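PDB 3IXL: arylmalonate decarboxylase from Bordetella bronchiseptica, which catalyses the decarboxylation of 2-aryl-2-methylmalonates to 2-arylpropionates with release of carbon dioxide. Local coordinates for residues A[19-24]-A[214-219]. The protein carries 2 engineered substitutions. Numbering follows the deposited sequence.
Sequences LVPADG and AGFWDA
The phenyl ring of F216 reaches from helix 211-222 to segment 19-24, which leads into helix 23-27, and every contact between the two segments runs through it. Over one ring face lies the backbone of D23 and G24. The G24 CA makes a CH-pi contact, 3.7 Å from the centroid of the F216 ring and 30° off its normal; G24 N sits over the same face, offset toward the rim and 3.4 Å from F216 CZ. Because G24 has no side chain, its backbone can lie directly on the ring. The carbonyl oxygen P21 O, which accepts a hydrogen bond from G24 N, approaches F216 CZ obliquely at 3.5 Å. Most remaining contacts are apolar. At the ring tip, P21 CB meets the edge in plane, 3.8 Å from F216 CE1, and V20 CG1 lies more loosely at the edge by CZ; D23 CB flanks CD1 and CE1. The CB of F216 points toward 19-24, and CG anti to the carbonyl carbon (chi1 -80°) brings the ring against G24. F33 adds an edge-to-face contact, and F216 also touches M73 of the 2-phenylacetic acid pocket. D23 OD2 bonds weakly to S212 OG, but with no hydrogen bond between 19-24 and 214-219, their packing probably rests mainly on shape and dispersion.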
loop_
_atom_site.group_PDB
_atom_site.type_symbol
_atom_site.label_atom_id
_atom_site.label_comp_id
_atom_site.label_asym_id
_atom_site.label_seq_id
_atom_site.Cartn_x
_atom_site.Cartn_y
_atom_site.Cartn_z
ATOM N N LEU A 19 -14.108 3.767 -4.979
ATOM C CA LEU A 19 -14.547 2.499 -4.416
ATOM C C LEU A 19 -13.622 2.080 -3.290
ATOM O O LEU A 19 -12.429 2.395 -3.296
ATOM C CB LEU A 19 -14.569 1.407 -5.493
ATOM C CG LEU A 19 -15.078 1.795 -6.885
ATOM C CD1 LEU A 19 -14.888 0.640 -7.870
ATOM C CD2 LEU A 19 -16.532 2.254 -6.837
ATOM N N VAL A 20 -14.184 1.381 -2.309
ATOM C CA VAL A 20 -13.374 0.735 -1.290
ATOM C C VAL A 20 -12.580 -0.354 -2.012
ATOM O O VAL A 20 -13.156 -1.165 -2.747
ATOM C CB VAL A 20 -14.246 0.121 -0.164
ATOM C CG1 VAL A 20 -13.371 -0.610 0.848
ATOM C CG2 VAL A 20 -15.073 1.204 0.535
ATOM N N PRO A 21 -11.252 -0.366 -1.833
ATOM C CA PRO A 21 -10.487 -1.427 -2.488
ATOM C C PRO A 21 -11.011 -2.809 -2.091
ATOM O O PRO A 21 -11.406 -3.026 -0.940
ATOM C CB PRO A 21 -9.051 -1.187 -2.006
ATOM C CG PRO A 21 -9.012 0.275 -1.635
ATOM C CD PRO A 21 -10.392 0.573 -1.090
ATOM N N ALA A 22 -11.033 -3.725 -3.056
ATOM C CA ALA A 22 -11.701 -5.018 -2.902
ATOM C C ALA A 22 -11.153 -5.883 -1.766
ATOM O O ALA A 22 -11.856 -6.751 -1.239
ATOM C CB ALA A 22 -11.667 -5.783 -4.219
ATOM N N ASP A 23 -9.905 -5.652 -1.376
ATOM C CA ASP A 23 -9.305 -6.480 -0.339
ATOM C C ASP A 23 -9.988 -6.356 1.021
ATOM O O ASP A 23 -9.922 -7.281 1.833
ATOM C CB ASP A 23 -7.820 -6.167 -0.199
ATOM C CG ASP A 23 -6.999 -6.638 -1.390
ATOM O OD1 ASP A 23 -7.533 -7.312 -2.306
ATOM O OD2 ASP A 23 -5.804 -6.306 -1.407
ATOM N N GLY A 24 -10.636 -5.216 1.277
ATOM C CA GLY A 24 -11.220 -4.952 2.602
ATOM C C GLY A 24 -12.296 -5.947 2.999
ATOM O O GLY A 24 -12.356 -6.380 4.155
ATOM N N ALA A 214 -1.381 -4.284 3.125
ATOM C CA ALA A 214 -0.683 -3.527 4.174
ATOM C C ALA A 214 -1.428 -2.234 4.498
ATOM O O ALA A 214 -1.507 -1.848 5.660
ATOM C CB ALA A 214 0.755 -3.224 3.770
ATOM N N GLY A 215 -1.987 -1.580 3.477
ATOM C CA GLY A 215 -2.779 -0.366 3.705
ATOM C C GLY A 215 -3.945 -0.629 4.646
ATOM O O GLY A 215 -4.210 0.159 5.561
ATOM N N PHE A 216 -4.645 -1.740 4.427
ATOM C CA PHE A 216 -5.735 -2.124 5.323
ATOM C C PHE A 216 -5.247 -2.428 6.726
ATOM O O PHE A 216 -5.809 -1.944 7.695
ATOM C CB PHE A 216 -6.516 -3.318 4.758
ATOM C CG PHE A 216 -7.496 -2.930 3.695
ATOM C CD1 PHE A 216 -7.133 -2.938 2.357
ATOM C CD2 PHE A 216 -8.776 -2.504 4.047
ATOM C CE1 PHE A 216 -8.032 -2.540 1.372
ATOM C CE2 PHE A 216 -9.690 -2.105 3.074
ATOM C CZ PHE A 216 -9.321 -2.115 1.740
ATOM N N TRP A 217 -4.190 -3.227 6.817
ATOM C CA TRP A 217 -3.619 -3.609 8.103
ATOM C C TRP A 217 -3.245 -2.360 8.904
ATOM O O TRP A 217 -3.521 -2.251 10.100
ATOM C CB TRP A 217 -2.384 -4.479 7.838
ATOM C CG TRP A 217 -1.570 -4.789 9.055
ATOM C CD1 TRP A 217 -1.793 -5.785 9.959
ATOM C CD2 TRP A 217 -0.383 -4.113 9.480
ATOM N NE1 TRP A 217 -0.820 -5.758 10.939
ATOM C CE2 TRP A 217 0.054 -4.737 10.665
ATOM C CE3 TRP A 217 0.347 -3.029 8.977
ATOM C CZ2 TRP A 217 1.193 -4.308 11.359
ATOM C CZ3 TRP A 217 1.476 -2.605 9.668
ATOM C CH2 TRP A 217 1.886 -3.245 10.843
ATOM N N ASP A 218 -2.623 -1.409 8.225
ATOM C CA ASP A 218 -2.113 -0.201 8.852
ATOM C C ASP A 218 -3.236 0.745 9.266
ATOM O O ASP A 218 -3.157 1.375 10.327
ATOM C CB ASP A 218 -1.157 0.475 7.866
ATOM C CG ASP A 218 -0.651 1.808 8.348
ATOM O OD1 ASP A 218 -1.041 2.841 7.744
ATOM O OD2 ASP A 218 0.174 1.814 9.291
ATOM N N ALA A 219 -4.280 0.846 8.439
ATOM C CA ALA A 219 -5.442 1.663 8.787
ATOM C C ALA A 219 -6.170 1.086 9.997
ATOM O O ALA A 219 -6.588 1.821 10.897
ATOM C CB ALA A 219 -6.386 1.767 7.603
#